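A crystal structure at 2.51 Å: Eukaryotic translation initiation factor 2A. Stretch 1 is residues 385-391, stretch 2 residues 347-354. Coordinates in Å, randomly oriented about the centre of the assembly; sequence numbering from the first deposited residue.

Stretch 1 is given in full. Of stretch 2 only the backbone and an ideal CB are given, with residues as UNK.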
ATOM      1  N   ILE A 385      12.833 -14.095  -9.548  1.00 27.75           N
ATOM      2  CA  ILE A 385      11.568 -14.042 -10.274  1.00 31.49           C
ATOM      3  C   ILE A 385      11.144 -15.457 -10.665  1.00 31.18           C
ATOM      4  O   ILE A 385      11.936 -16.216 -11.222  1.00 43.18           O
ATOM      5  CB  ILE A 385      11.657 -13.154 -11.541  1.00 25.39           C
ATOM      6  CG1 ILE A 385      11.829 -11.680 -11.165  1.00 28.50           C
ATOM      7  CG2 ILE A 385      10.413 -13.309 -12.395  1.00 38.86           C
ATOM      8  CD1 ILE A 385      13.263 -11.247 -10.963  1.00 31.56           C
ATOM      9  N   TRP A 386       9.898 -15.810 -10.363  1.00 35.74           N
ATOM     10  CA  TRP A 386       9.396 -17.162 -10.596  1.00 32.80           C
ATOM     11  C   TRP A 386       8.279 -17.170 -11.626  1.00 30.22           C
ATOM     12  O   TRP A 386       7.544 -16.194 -11.752  1.00 40.26           O
ATOM     13  CB  TRP A 386       8.857 -17.788  -9.303  1.00 37.30           C
ATOM     14  CG  TRP A 386       9.680 -17.578  -8.069  1.00 27.36           C
ATOM     15  CD1 TRP A 386       9.927 -16.394  -7.435  1.00 29.45           C
ATOM     16  CD2 TRP A 386      10.320 -18.592  -7.287  1.00 50.18           C
ATOM     17  NE1 TRP A 386      10.704 -16.606  -6.324  1.00 42.12           N
ATOM     18  CE2 TRP A 386      10.958 -17.948  -6.208  1.00 52.29           C
ATOM     19  CE3 TRP A 386      10.429 -19.981  -7.399  1.00 55.60           C
ATOM     20  CZ2 TRP A 386      11.686 -18.644  -5.247  1.00 62.86           C
ATOM     21  CZ3 TRP A 386      11.157 -20.669  -6.448  1.00 51.49           C
ATOM     22  CH2 TRP A 386      11.776 -20.001  -5.386  1.00 63.78           C
ATOM     23  N   HIS A 387       8.133 -18.276 -12.348  1.00 37.03           N
ATOM     24  CA  HIS A 387       6.925 -18.484 -13.134  1.00 35.14           C
ATOM     25  C   HIS A 387       5.774 -18.811 -12.195  1.00 43.58           C
ATOM     26  O   HIS A 387       5.989 -19.069 -11.013  1.00 42.07           O
ATOM     27  CB  HIS A 387       7.106 -19.603 -14.156  1.00 49.55           C
ATOM     28  CG  HIS A 387       8.075 -19.272 -15.246  1.00 48.20           C
ATOM     29  ND1 HIS A 387       9.439 -19.405 -15.096  1.00 61.07           N
ATOM     30  CD2 HIS A 387       7.879 -18.797 -16.499  1.00 47.07           C
ATOM     31  CE1 HIS A 387      10.039 -19.037 -16.214  1.00 56.64           C
ATOM     32  NE2 HIS A 387       9.116 -18.662 -17.079  1.00 63.79           N
ATOM     33  N   ILE A 388       4.553 -18.808 -12.718  1.00 47.43           N
ATOM     34  CA  ILE A 388       3.395 -19.166 -11.909  1.00 45.20           C
ATOM     35  C   ILE A 388       3.335 -20.683 -11.749  1.00 60.32           C
ATOM     36  O   ILE A 388       2.571 -21.210 -10.939  1.00 62.04           O
ATOM     37  CB  ILE A 388       2.079 -18.647 -12.529  1.00 45.14           C
ATOM     38  CG1 ILE A 388       1.019 -18.446 -11.444  1.00 53.31           C
ATOM     39  CG2 ILE A 388       1.593 -19.575 -13.634  1.00 64.54           C
ATOM     40  CD1 ILE A 388       1.399 -17.405 -10.422  1.00 47.17           C
ATOM     41  N   THR A 389       4.163 -21.375 -12.526  1.00 61.32           N
ATOM     42  CA  THR A 389       4.232 -22.828 -12.488  1.00 52.83           C
ATOM     43  C   THR A 389       5.214 -23.309 -11.423  1.00 59.49           C
ATOM     44  O   THR A 389       4.999 -24.339 -10.792  1.00 58.14           O
ATOM     45  CB  THR A 389       4.650 -23.408 -13.854  1.00 59.08           C
ATOM     46  OG1 THR A 389       6.033 -23.118 -14.097  1.00 54.51           O
ATOM     47  CG2 THR A 389       3.805 -22.807 -14.968  1.00 57.21           C
ATOM     48  N   GLY A 390       6.293 -22.557 -11.228  1.00 48.12           N
ATOM     49  CA  GLY A 390       7.313 -22.921 -10.260  1.00 34.14           C
ATOM     50  C   GLY A 390       8.714 -22.763 -10.818  1.00 38.84           C
ATOM     51  O   GLY A 390       9.686 -22.664 -10.067  1.00 46.96           O
ATOM     52  N   ALA A 391       8.815 -22.740 -12.143  1.00 47.76           N
ATOM     53  CA  ALA A 391      10.096 -22.572 -12.814  1.00 50.51           C
ATOM     54  C   ALA A 391      10.659 -21.175 -12.593  1.00 49.93           C
ATOM     55  O   ALA A 391      10.010 -20.183 -12.917  1.00 53.28           O
ATOM     56  CB  ALA A 391       9.951 -22.854 -14.302  1.00 53.66           C
ATOM     57  N   UNK A 347      -4.060 -26.460  -5.710  1.00 71.19           N
ATOM     58  CA  UNK A 347      -2.715 -25.927  -5.652  1.00 65.71           C
ATOM     59  C   UNK A 347      -1.962 -26.396  -6.889  1.00 72.62           C
ATOM     60  O   UNK A 347      -2.006 -27.576  -7.244  1.00 87.71           O
ATOM     61  CB  UNK A 347      -2.001 -26.359  -4.369  1.00 65.71           C
ATOM     62  N   UNK A 348      -1.289 -25.463  -7.551  1.00 61.96           N
ATOM     63  CA  UNK A 348      -0.557 -25.765  -8.772  1.00 60.37           C
ATOM     64  C   UNK A 348       0.939 -25.633  -8.544  1.00 54.50           C
ATOM     65  O   UNK A 348       1.747 -26.090  -9.353  1.00 65.17           O
ATOM     66  CB  UNK A 348      -1.004 -24.845  -9.910  1.00 60.37           C
ATOM     67  N   UNK A 349       1.305 -25.000  -7.435  1.00 47.89           N
ATOM     68  CA  UNK A 349       2.696 -24.658  -7.190  1.00 48.48           C
ATOM     69  C   UNK A 349       3.015 -24.529  -5.703  1.00 47.68           C
ATOM     70  O   UNK A 349       2.270 -23.908  -4.945  1.00 57.91           O
ATOM     71  CB  UNK A 349       3.042 -23.352  -7.908  1.00 48.48           C
ATOM     72  N   UNK A 350       4.120 -25.145  -5.299  1.00 60.56           N
ATOM     73  CA  UNK A 350       4.705 -24.912  -3.988  1.00 46.21           C
ATOM     74  C   UNK A 350       6.183 -24.592  -4.160  1.00 51.95           C
ATOM     75  O   UNK A 350       6.945 -25.409  -4.674  1.00 63.54           O
ATOM     76  CB  UNK A 350       4.509 -26.122  -3.073  1.00 46.21           C
ATOM     77  N   UNK A 351       6.578 -23.389  -3.757  1.00 51.32           N
ATOM     78  CA  UNK A 351       7.986 -23.012  -3.750  1.00 46.47           C
ATOM     79  C   UNK A 351       8.371 -22.530  -2.363  1.00 39.27           C
ATOM     80  O   UNK A 351       7.510 -22.159  -1.566  1.00 56.18           O
ATOM     81  CB  UNK A 351       8.272 -21.933  -4.796  1.00 46.47           C
ATOM     82  N   UNK A 352       9.663 -22.545  -2.065  1.00 40.95           N
ATOM     83  CA  UNK A 352      10.121 -21.978  -0.810  1.00 49.97           C
ATOM     84  C   UNK A 352      11.029 -20.791  -1.067  1.00 49.18           C
ATOM     85  O   UNK A 352      11.853 -20.803  -1.980  1.00 37.24           O
ATOM     86  CB  UNK A 352      10.845 -23.034   0.028  1.00 49.97           C
ATOM     87  N   UNK A 353      10.849 -19.755  -0.260  1.00 52.24           N
ATOM     88  CA  UNK A 353      11.730 -18.604  -0.275  1.00 53.31           C
ATOM     89  C   UNK A 353      12.039 -18.233   1.164  1.00 52.13           C
ATOM     90  O   UNK A 353      11.406 -17.350   1.742  1.00 60.38           O
ATOM     91  CB  UNK A 353      11.106 -17.430  -1.032  1.00 53.31           C
ATOM     92  N   UNK A 354      12.991 -18.953   1.748  1.00 48.24           N
ATOM     93  CA  UNK A 354      13.408 -18.722   3.123  1.00 52.26           C
ATOM     94  C   UNK A 354      13.824 -17.273   3.315  1.00 50.07           C
ATOM     95  O   UNK A 354      14.457 -16.683   2.437  1.00 56.66           O
ATOM     96  CB  UNK A 354      14.555 -19.661   3.504  1.00 52.26           C
TER

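Residues 347-352 of stretch 2 form a strand, with a psi of -15° at 348 interrupting its extended course, that passes the turn following Trp386 and His387. From 349 to 353 the CA-to-CB bonds alternate toward and away from stretch 1, while 348 and 349 both point toward it.

Position 347 lies out of reach of stretch 1, so the contact places no demand on it and many side chains would serve. It is Lys347, whose NZ makes a very short hydrogen bond of 2.4 Å to OG1 of the residue at position 350, a bond within the strand.

At position 348 the CA-to-CB bond points toward stretch 1, but the ideal CB is still 5.2 Å from Ile388 O. A side chain of some length is needed to close that gap, and the flank of Ile388 favours an apolar one, with leucine, methionine or isoleucine all plausible. The deposited residue is Ile348, with chi1 p and chi2 t. Ile348 CD1 lies 3.5 Å from Ile388 O, a van der Waals approach to a carbonyl, and 4.4 Å from Ile388 CG1, a loose apolar contact.

Position 349 is the most constrained by polarity. Its CB points toward the turn and lies 3.7 Å from Ile388 O and 3.6 Å from Thr389 O, two carbonyl acceptors side by side, while Gly390 leaves room beside them. A small side chain with a donor close to CB is suited here: serine or threonine, possibly cysteine. It is Thr349, in the m rotamer. OG1 lies 2.7 Å from Thr389 O and 2.8 Å from Ile388 O, within hydrogen-bonding reach of both, although its single proton leaves the choice of acceptor open. The methyl CG2 packs 3.9 Å from Gly390 CA. A CB on Gly390 would point toward the strand and sit 3.7 Å from Thr349 CG2; its phi of 135° also calls for glycine independently of this contact.

Position 350 points away and has nothing of stretch 1 near its CB, so polar and beta-branched residues alike would fit. Thr350 occupies it and accepts the bond from Lys347.

Position 351 faces stretch 1 again, with its ideal CB 3.6 Å from Trp386 CZ3. So close to the indole, a compact apolar side chain is the natural expectation, and the extended backbone agrees with a beta-branched one; valine, isoleucine or alanine could be considered. It is Val351, chi1 m. CG2 lies over one face of the indole, 4.0 Å from the centroid of the six-membered ring formed by Trp386 CD2, CE2, CE3, CZ2, CZ3 and CH2, in a CH-pi contact, while CG1 reaches to 4.2 Å from Gly390 CA.

Position 352 points away, which leaves its side chain undetermined by stretch 1 and compatible with a charged group. Glu352 has chi1 and chi2 both t, and its side chain comes no nearer than 6.3 Å to stretch 1; its backbone O approaches Trp386 CH2 at 3.5 Å.

At position 353 the CB points toward Trp386 CZ2, 4.4 Å away, so a small apolar residue already makes contact. Ala353 does so with its methyl group alone.

Position 354 is out of reach and unconstrained by stretch 1; it is Ala354.

Stretch 2 347-354: KITTVEAA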
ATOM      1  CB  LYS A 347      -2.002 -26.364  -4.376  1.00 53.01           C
ATOM      2  CG  LYS A 347      -0.884 -25.427  -3.966  1.00 52.38           C
ATOM      3  CD  LYS A 347      -0.439 -25.676  -2.536  1.00 57.41           C
ATOM      4  CE  LYS A 347      -0.023 -27.121  -2.330  1.00 73.59           C
ATOM      5  NZ  LYS A 347       1.124 -27.488  -3.208  1.00 80.21           N
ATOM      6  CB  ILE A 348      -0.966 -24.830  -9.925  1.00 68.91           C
ATOM      7  CG1 ILE A 348      -0.483 -23.404  -9.648  1.00 57.91           C
ATOM      8  CG2 ILE A 348      -2.472 -24.858 -10.126  1.00 67.67           C
ATOM      9  CD1 ILE A 348      -0.699 -22.445 -10.796  1.00 57.88           C
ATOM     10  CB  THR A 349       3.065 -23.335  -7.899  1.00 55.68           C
ATOM     11  OG1 THR A 349       2.905 -23.487  -9.315  1.00 69.54           O
ATOM     12  CG2 THR A 349       4.501 -22.944  -7.604  1.00 55.18           C
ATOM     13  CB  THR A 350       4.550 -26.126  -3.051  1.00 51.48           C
ATOM     14  OG1 THR A 350       3.167 -26.320  -2.732  1.00 66.45           O
ATOM     15  CG2 THR A 350       5.333 -25.907  -1.762  1.00 40.68           C
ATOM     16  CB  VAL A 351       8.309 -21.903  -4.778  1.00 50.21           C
ATOM     17  CG1 VAL A 351       7.723 -22.241  -6.136  1.00 55.40           C
ATOM     18  CG2 VAL A 351       7.799 -20.553  -4.297  1.00 44.38           C
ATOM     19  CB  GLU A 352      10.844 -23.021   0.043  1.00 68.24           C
ATOM     20  CG  GLU A 352      11.192 -22.506   1.433  1.00 75.81           C
ATOM     21  CD  GLU A 352      11.948 -23.515   2.269  1.00 75.12           C
ATOM     22  OE1 GLU A 352      12.153 -24.649   1.793  1.00 91.96           O
ATOM     23  OE2 GLU A 352      12.331 -23.173   3.408  1.00 61.55           O
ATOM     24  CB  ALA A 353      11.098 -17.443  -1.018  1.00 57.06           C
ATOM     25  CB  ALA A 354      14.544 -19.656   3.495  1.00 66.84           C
TER
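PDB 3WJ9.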